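Local coordinates for PUA domain-containing protein (Thermoplasma acidophilum DSM 1728, PDB 1Q7H) that is of unknown function but carries a PUA domain and may bind RNA and take part in translation initiation, at residues A[13-18]-A[54-59]; A[24-29]-A[42-47]. All coordinates share one frame; numbering follows the deposited sequence.

Contact 1: residues A[13-18]-A[54-59]. Unlike the reference sequence in segment 13-18: Gln18 (reference Ala).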
ATOM      1  N   LYS A  13     -12.940  14.336  -0.830  1.00 26.90           N
ATOM      2  CA  LYS A  13     -13.308  13.881   0.501  1.00 27.02           C
ATOM      3  C   LYS A  13     -13.510  12.374   0.559  1.00 26.33           C
ATOM      4  O   LYS A  13     -13.121  11.732   1.534  1.00 25.90           O
ATOM      5  CB  LYS A  13     -14.574  14.598   0.973  1.00 31.06           C
ATOM      6  CG  LYS A  13     -14.935  14.336   2.422  1.00 39.18           C
ATOM      7  CD  LYS A  13     -16.212  15.073   2.792  1.00 50.39           C
ATOM      8  CE  LYS A  13     -16.637  14.793   4.226  1.00 54.83           C
ATOM      9  NZ  LYS A  13     -15.629  15.276   5.215  1.00 58.03           N
ATOM     10  N   ARG A  14     -14.113  11.803  -0.477  1.00 22.83           N
ATOM     11  CA  ARG A  14     -14.343  10.365  -0.492  1.00 21.54           C
ATOM     12  C   ARG A  14     -13.018   9.609  -0.428  1.00 22.31           C
ATOM     13  O   ARG A  14     -12.894   8.601   0.270  1.00 22.92           O
ATOM     14  CB  ARG A  14     -15.097   9.949  -1.757  1.00 21.61           C
ATOM     15  CG  ARG A  14     -15.339   8.448  -1.842  1.00 27.61           C
ATOM     16  CD  ARG A  14     -16.133   8.072  -3.074  1.00 31.68           C
ATOM     17  NE  ARG A  14     -15.359   8.207  -4.302  1.00 30.03           N
ATOM     18  CZ  ARG A  14     -14.621   7.238  -4.828  1.00 33.23           C
ATOM     19  NH1 ARG A  14     -14.557   6.053  -4.229  1.00 33.48           N
ATOM     20  NH2 ARG A  14     -13.957   7.452  -5.956  1.00 32.59           N
ATOM     21  N   ILE A  15     -12.032  10.093  -1.169  1.00 21.02           N
ATOM     22  CA  ILE A  15     -10.730   9.453  -1.186  1.00 20.83           C
ATOM     23  C   ILE A  15     -10.017   9.661   0.148  1.00 23.30           C
ATOM     24  O   ILE A  15      -9.353   8.752   0.638  1.00 21.51           O
ATOM     25  CB  ILE A  15      -9.863  10.001  -2.336  1.00 21.69           C
ATOM     26  CG1 ILE A  15     -10.622   9.870  -3.659  1.00 21.11           C
ATOM     27  CG2 ILE A  15      -8.564   9.239  -2.417  1.00 15.33           C
ATOM     28  CD1 ILE A  15     -11.031   8.456  -3.990  1.00 23.43           C
ATOM     29  N   TRP A  16     -10.165  10.842   0.746  1.00 20.82           N
ATOM     30  CA  TRP A  16      -9.523  11.102   2.035  1.00 22.88           C
ATOM     31  C   TRP A  16     -10.056  10.129   3.075  1.00 23.94           C
ATOM     32  O   TRP A  16      -9.296   9.567   3.873  1.00 21.45           O
ATOM     33  CB  TRP A  16      -9.803  12.522   2.540  1.00 17.91           C
ATOM     34  CG  TRP A  16      -9.428  13.627   1.600  1.00 19.44           C
ATOM     35  CD1 TRP A  16      -8.514  13.578   0.586  1.00 15.10           C
ATOM     36  CD2 TRP A  16      -9.948  14.962   1.609  1.00 18.80           C
ATOM     37  NE1 TRP A  16      -8.436  14.802  -0.041  1.00 19.43           N
ATOM     38  CE2 TRP A  16      -9.306  15.667   0.567  1.00 15.51           C
ATOM     39  CE3 TRP A  16     -10.900  15.627   2.394  1.00 23.18           C
ATOM     40  CZ2 TRP A  16      -9.584  17.005   0.292  1.00 19.23           C
ATOM     41  CZ3 TRP A  16     -11.177  16.959   2.119  1.00 20.57           C
ATOM     42  CH2 TRP A  16     -10.522  17.633   1.077  1.00 18.97           C
ATOM     43  N   GLU A  17     -11.372   9.945   3.065  1.00 20.70           N
ATOM     44  CA  GLU A  17     -12.026   9.058   4.009  1.00 20.79           C
ATOM     45  C   GLU A  17     -11.612   7.610   3.797  1.00 14.25           C
ATOM     46  O   GLU A  17     -11.444   6.871   4.753  1.00 21.26           O
ATOM     47  CB  GLU A  17     -13.544   9.194   3.902  1.00 24.37           C
ATOM     48  CG  GLU A  17     -14.055  10.602   4.127  1.00 39.86           C
ATOM     49  CD  GLU A  17     -15.565  10.709   3.947  1.00 51.52           C
ATOM     50  OE1 GLU A  17     -16.107  10.046   3.032  1.00 52.64           O
ATOM     51  OE2 GLU A  17     -16.208  11.464   4.711  1.00 50.66           O
ATOM     52  N   GLN A  18     -11.454   7.197   2.547  1.00 19.95           N
ATOM     53  CA  GLN A  18     -11.027   5.827   2.274  1.00 18.97           C
ATOM     54  C   GLN A  18      -9.627   5.581   2.844  1.00 21.39           C
ATOM     55  O   GLN A  18      -9.369   4.545   3.450  1.00 23.71           O
ATOM     56  CB  GLN A  18     -11.011   5.559   0.771  1.00 25.63           C
ATOM     57  CG  GLN A  18     -12.393   5.332   0.196  1.00 37.56           C
ATOM     58  CD  GLN A  18     -12.982   4.000   0.615  1.00 40.69           C
ATOM     59  OE1 GLN A  18     -14.187   3.789   0.513  1.00 51.31           O
ATOM     60  NE2 GLN A  18     -12.131   3.088   1.074  1.00 36.31           N
ATOM     61  N   GLY A  54      -9.522  -2.120  -8.591  1.00 45.12           N
ATOM     62  CA  GLY A  54     -10.274  -3.112  -7.848  1.00 45.16           C
ATOM     63  C   GLY A  54     -10.618  -2.384  -6.568  1.00 46.74           C
ATOM     64  O   GLY A  54     -11.719  -1.850  -6.415  1.00 50.80           O
ATOM     65  N   ASP A  55      -9.661  -2.347  -5.648  1.00 44.26           N
ATOM     66  CA  ASP A  55      -9.845  -1.630  -4.395  1.00 41.67           C
ATOM     67  C   ASP A  55      -9.012  -0.361  -4.521  1.00 34.73           C
ATOM     68  O   ASP A  55      -8.229  -0.224  -5.463  1.00 30.56           O
ATOM     69  CB  ASP A  55      -9.316  -2.443  -3.208  1.00 52.67           C
ATOM     70  CG  ASP A  55     -10.052  -3.752  -3.013  1.00 60.62           C
ATOM     71  OD1 ASP A  55     -11.297  -3.727  -2.909  1.00 66.61           O
ATOM     72  OD2 ASP A  55      -9.378  -4.805  -2.953  1.00 63.26           O
ATOM     73  N   LEU A  56      -9.191   0.570  -3.593  1.00 24.31           N
ATOM     74  CA  LEU A  56      -8.395   1.781  -3.604  1.00 24.44           C
ATOM     75  C   LEU A  56      -7.106   1.411  -2.880  1.00 24.44           C
ATOM     76  O   LEU A  56      -7.123   1.006  -1.721  1.00 24.19           O
ATOM     77  CB  LEU A  56      -9.104   2.917  -2.880  1.00 21.74           C
ATOM     78  CG  LEU A  56     -10.213   3.603  -3.666  1.00 27.94           C
ATOM     79  CD1 LEU A  56     -10.931   4.573  -2.765  1.00 28.91           C
ATOM     80  CD2 LEU A  56      -9.620   4.325  -4.869  1.00 24.76           C
ATOM     81  N   ILE A  57      -5.996   1.559  -3.587  1.00 19.15           N
ATOM     82  CA  ILE A  57      -4.676   1.215  -3.084  1.00 19.03           C
ATOM     83  C   ILE A  57      -3.779   2.440  -2.949  1.00 18.42           C
ATOM     84  O   ILE A  57      -3.632   3.209  -3.899  1.00 18.03           O
ATOM     85  CB  ILE A  57      -3.998   0.231  -4.076  1.00 24.04           C
ATOM     86  CG1 ILE A  57      -4.834  -1.050  -4.190  1.00 22.01           C
ATOM     87  CG2 ILE A  57      -2.581  -0.071  -3.654  1.00 21.24           C
ATOM     88  CD1 ILE A  57      -4.360  -1.980  -5.291  1.00 31.80           C
ATOM     89  N   PRO A  58      -3.180   2.657  -1.763  1.00 17.42           N
ATOM     90  CA  PRO A  58      -2.294   3.825  -1.617  1.00 10.11           C
ATOM     91  C   PRO A  58      -1.015   3.473  -2.363  1.00 13.06           C
ATOM     92  O   PRO A  58      -0.640   2.305  -2.412  1.00 18.80           O
ATOM     93  CB  PRO A  58      -2.064   3.895  -0.113  1.00 13.44           C
ATOM     94  CG  PRO A  58      -2.120   2.418   0.297  1.00 12.79           C
ATOM     95  CD  PRO A  58      -3.330   1.942  -0.483  1.00 15.39           C
ATOM     96  N   SER A  59      -0.355   4.454  -2.962  1.00 13.95           N
ATOM     97  CA  SER A  59       0.885   4.174  -3.668  1.00 15.91           C
ATOM     98  C   SER A  59       2.010   4.120  -2.639  1.00 15.19           C
ATOM     99  O   SER A  59       1.836   4.554  -1.504  1.00 12.20           O
ATOM    100  CB  SER A  59       1.194   5.280  -4.680  1.00 11.80           C
ATOM    101  OG  SER A  59       1.667   6.436  -4.021  1.00 16.94           O
TER

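Contact 2: residues A[24-29]-A[42-47]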
ATOM      1  N   ILE A  24      -4.053   6.828   7.085  1.00 15.45           N
ATOM      2  CA  ILE A  24      -3.274   7.618   6.127  1.00 15.53           C
ATOM      3  C   ILE A  24      -4.044   8.933   6.010  1.00 17.83           C
ATOM      4  O   ILE A  24      -5.148   8.981   5.462  1.00 20.44           O
ATOM      5  CB  ILE A  24      -3.181   6.888   4.748  1.00 12.91           C
ATOM      6  CG1 ILE A  24      -2.475   5.538   4.934  1.00 11.74           C
ATOM      7  CG2 ILE A  24      -2.410   7.746   3.736  1.00 15.26           C
ATOM      8  CD1 ILE A  24      -2.398   4.656   3.709  1.00 10.59           C
ATOM      9  N   ASP A  25      -3.458   9.997   6.540  1.00 17.35           N
ATOM     10  CA  ASP A  25      -4.104  11.305   6.573  1.00 18.50           C
ATOM     11  C   ASP A  25      -3.782  12.278   5.444  1.00 18.31           C
ATOM     12  O   ASP A  25      -2.717  12.894   5.439  1.00 20.27           O
ATOM     13  CB  ASP A  25      -3.777  11.974   7.918  1.00 17.64           C
ATOM     14  CG  ASP A  25      -4.506  13.290   8.119  1.00 22.20           C
ATOM     15  OD1 ASP A  25      -5.106  13.821   7.158  1.00 28.65           O
ATOM     16  OD2 ASP A  25      -4.468  13.804   9.252  1.00 31.53           O
ATOM     17  N   ILE A  26      -4.711  12.430   4.500  1.00 21.86           N
ATOM     18  CA  ILE A  26      -4.534  13.374   3.395  1.00 21.35           C
ATOM     19  C   ILE A  26      -5.723  14.326   3.349  1.00 20.99           C
ATOM     20  O   ILE A  26      -5.998  14.942   2.328  1.00 23.27           O
ATOM     21  CB  ILE A  26      -4.420  12.674   2.023  1.00 23.24           C
ATOM     22  CG1 ILE A  26      -5.562  11.674   1.849  1.00 19.93           C
ATOM     23  CG2 ILE A  26      -3.062  11.994   1.887  1.00 16.03           C
ATOM     24  CD1 ILE A  26      -5.606  11.046   0.468  1.00 21.20           C
ATOM     25  N   THR A  27      -6.434  14.433   4.462  1.00 23.92           N
ATOM     26  CA  THR A  27      -7.591  15.317   4.537  1.00 27.13           C
ATOM     27  C   THR A  27      -7.184  16.719   4.107  1.00 26.33           C
ATOM     28  O   THR A  27      -6.163  17.233   4.554  1.00 25.79           O
ATOM     29  CB  THR A  27      -8.139  15.372   5.972  1.00 30.16           C
ATOM     30  OG1 THR A  27      -8.733  14.111   6.297  1.00 27.48           O
ATOM     31  CG2 THR A  27      -9.177  16.472   6.114  1.00 31.37           C
ATOM     32  N   GLY A  28      -7.971  17.324   3.222  1.00 27.93           N
ATOM     33  CA  GLY A  28      -7.660  18.665   2.758  1.00 26.15           C
ATOM     34  C   GLY A  28      -6.771  18.753   1.529  1.00 28.20           C
ATOM     35  O   GLY A  28      -6.643  19.824   0.938  1.00 35.51           O
ATOM     36  N   GLU A  29      -6.146  17.649   1.135  1.00 26.86           N
ATOM     37  CA  GLU A  29      -5.278  17.659  -0.043  1.00 24.08           C
ATOM     38  C   GLU A  29      -6.116  17.625  -1.326  1.00 27.08           C
ATOM     39  O   GLU A  29      -7.023  16.802  -1.461  1.00 24.13           O
ATOM     40  CB  GLU A  29      -4.351  16.445  -0.012  1.00 26.39           C
ATOM     41  CG  GLU A  29      -3.573  16.290   1.290  1.00 25.43           C
ATOM     42  CD  GLU A  29      -2.145  16.807   1.205  1.00 26.66           C
ATOM     43  OE1 GLU A  29      -1.771  17.391   0.162  1.00 26.80           O
ATOM     44  OE2 GLU A  29      -1.394  16.625   2.192  1.00 30.15           O
ATOM     45  N   TYR A  42      -5.044   8.918  -8.436  1.00 20.73           N
ATOM     46  CA  TYR A  42      -5.249  10.231  -7.845  1.00 19.71           C
ATOM     47  C   TYR A  42      -3.864  10.765  -7.477  1.00 20.67           C
ATOM     48  O   TYR A  42      -3.117  10.136  -6.721  1.00 14.76           O
ATOM     49  CB  TYR A  42      -6.141  10.101  -6.616  1.00 18.98           C
ATOM     50  CG  TYR A  42      -7.502   9.536  -6.948  1.00 22.68           C
ATOM     51  CD1 TYR A  42      -8.570  10.381  -7.251  1.00 20.40           C
ATOM     52  CD2 TYR A  42      -7.713   8.153  -7.004  1.00 20.90           C
ATOM     53  CE1 TYR A  42      -9.822   9.863  -7.605  1.00 20.53           C
ATOM     54  CE2 TYR A  42      -8.951   7.629  -7.354  1.00 20.82           C
ATOM     55  CZ  TYR A  42     -10.002   8.491  -7.657  1.00 21.31           C
ATOM     56  OH  TYR A  42     -11.224   7.980  -8.035  1.00 20.74           O
ATOM     57  N   TYR A  43      -3.526  11.918  -8.044  1.00 17.60           N
ATOM     58  CA  TYR A  43      -2.238  12.561  -7.842  1.00 12.73           C
ATOM     59  C   TYR A  43      -2.290  13.704  -6.843  1.00 19.38           C
ATOM     60  O   TYR A  43      -3.308  14.394  -6.720  1.00 16.92           O
ATOM     61  CB  TYR A  43      -1.730  13.156  -9.158  1.00 13.68           C
ATOM     62  CG  TYR A  43      -1.378  12.176 -10.258  1.00 19.89           C
ATOM     63  CD1 TYR A  43      -0.055  12.017 -10.674  1.00 17.40           C
ATOM     64  CD2 TYR A  43      -2.367  11.436 -10.908  1.00 15.21           C
ATOM     65  CE1 TYR A  43       0.275  11.147 -11.704  1.00 23.40           C
ATOM     66  CE2 TYR A  43      -2.045  10.565 -11.945  1.00 21.79           C
ATOM     67  CZ  TYR A  43      -0.724  10.425 -12.335  1.00 25.33           C
ATOM     68  OH  TYR A  43      -0.399   9.559 -13.354  1.00 37.24           O
ATOM     69  N   ILE A  44      -1.182  13.887  -6.132  1.00 16.23           N
ATOM     70  CA  ILE A  44      -1.004  14.997  -5.206  1.00 20.48           C
ATOM     71  C   ILE A  44       0.348  15.553  -5.645  1.00 23.98           C
ATOM     72  O   ILE A  44       1.339  14.832  -5.687  1.00 26.26           O
ATOM     73  CB  ILE A  44      -0.909  14.572  -3.731  1.00 22.95           C
ATOM     74  CG1 ILE A  44      -2.271  14.101  -3.226  1.00 23.90           C
ATOM     75  CG2 ILE A  44      -0.465  15.767  -2.884  1.00 22.53           C
ATOM     76  CD1 ILE A  44      -2.274  13.652  -1.763  1.00 20.90           C
ATOM     77  N   GLY A  45       0.378  16.819  -6.027  1.00 28.74           N
ATOM     78  CA  GLY A  45       1.623  17.421  -6.463  1.00 25.78           C
ATOM     79  C   GLY A  45       2.380  16.681  -7.553  1.00 25.49           C
ATOM     80  O   GLY A  45       3.600  16.554  -7.471  1.00 29.31           O
ATOM     81  N   GLY A  46       1.688  16.173  -8.566  1.00 21.97           N
ATOM     82  CA  GLY A  46       2.406  15.491  -9.632  1.00 26.93           C
ATOM     83  C   GLY A  46       2.794  14.032  -9.422  1.00 33.30           C
ATOM     84  O   GLY A  46       3.340  13.407 -10.333  1.00 32.29           O
ATOM     85  N   LYS A  47       2.533  13.479  -8.242  1.00 28.41           N
ATOM     86  CA  LYS A  47       2.861  12.077  -7.994  1.00 27.55           C
ATOM     87  C   LYS A  47       1.599  11.251  -7.750  1.00 21.86           C
ATOM     88  O   LYS A  47       0.656  11.722  -7.122  1.00 18.80           O
ATOM     89  CB  LYS A  47       3.792  11.942  -6.786  1.00 31.39           C
ATOM     90  CG  LYS A  47       5.262  12.207  -7.075  1.00 41.47           C
ATOM     91  CD  LYS A  47       6.158  11.470  -6.074  1.00 46.82           C
ATOM     92  CE  LYS A  47       6.178  12.116  -4.688  1.00 49.94           C
ATOM     93  NZ  LYS A  47       7.187  13.218  -4.583  1.00 48.81           N
TER

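Contact 1: residues A[13-18]-A[54-59]
Leu56 points its CD1 methyl at the helix, and three side chains of one helical face close round that single atom. Gln18 comes nearest. Its aliphatic part lies across the leucine at about a right angle, with Gln18 CG 3.4 Å and Gln18 CB 3.7 Å from Leu56 CD1. Gln18 CG lies anti to the carbonyl carbon (chi1 -77°), which sets it against the methyl. The bend at chi2 then leads the amide on, with Gln18 CD still 4.0 Å from Leu56 CD1. Gln18 differs from the reference sequence, which has alanine here. Ile15 also meets Leu56 at about a right angle, with Ile15 CD1 4.1 Å from Leu56 CD1. The contact joins helix 9-20 to strand 56-58, an outermost strand of the five-stranded antiparallel sheet in the N-terminal DUF1947 region. The axes of helix residues 13-18 and strand 56-58 approach to 10.2 Å at 69°, and side chains alone bridge them. Arg14 adds a looser touch. Its chain leaves with CG anti to the backbone N (chi1 179°) and turns at chi3, which brings Arg14 NH1 to 4.2 Å from Leu56 CD1 at an oblique approach. Ile15 CD1 sits over one face of this guanidinium, 3.7 Å from its plane and off centre. Val50 of the adjoining strand 47-52 touches both Ile15 and Leu56, and Met19 of the same helix also packs on Leu56.

Contact 2: residues A[24-29]-A[42-47]
The first residue of a type I' hairpin turn, Ile44, packs on the two end residues, Ile26 and Glu29, of a type II beta turn. The hairpin turn, Ile44 to Lys47, links strands 40-44 and 47-52. Ile44, at the end of its strand, reaches over to the loop with both branches. Its CG1 is anti to the carbonyl carbon (chi1 -71°) and the chain then extends. This carries Ile44 CD1 to 3.9 Å from Glu29 CB and to 4.1 Å from Ile26 CG2. The Ile44 and Ile26 side chains slant across each other, while Glu29 crosses Ile44 at about a right angle. The Glu29 chain bends at chi2 (-99°), and its OE1 lies 3.7 Å from Ile44 CG2, a polar atom beside a methyl. The other carboxylate oxygen, OE2, is hydrogen-bonded to Tyr65 OH. The type II turn is closed by Glu29 N to Ile26 O at 3.0 Å, the hairpin turn by a pair of backbone bonds between Ile44 and Lys47. An Asx turn, Asp25 OD1 with Thr27 N, overlaps the start of the type II turn. Ile26 is buried and touches Trp16 and Met19 of helix 9-20 and Leu62 of helix 60-65, while Ile44 also packs on Leu31 and on Met49 of strand 47-52.

In the fold
Both contacts lie in the DUF1947 region, with their centres 10 Å apart, and both reach the same antiparallel sheet. Contact 1 brings helix 9-20 to an outermost strand of it. Contact 2 brings the loop after that helix to the hairpin end of strand 40-44. In sequence, both segments of contact 2 fall between those of contact 1. Trp16 links them directly: its NE1 probably donates a hydrogen bond to Glu29 O at 2.8 Å, and its CH2 packs 3.3 Å from Gly28 N. On the sheet side, Arg14 NH2 lies 3.5 Å from Tyr42 OH as a packing contact. The protein is of unknown function, and neither contact is assigned to a site.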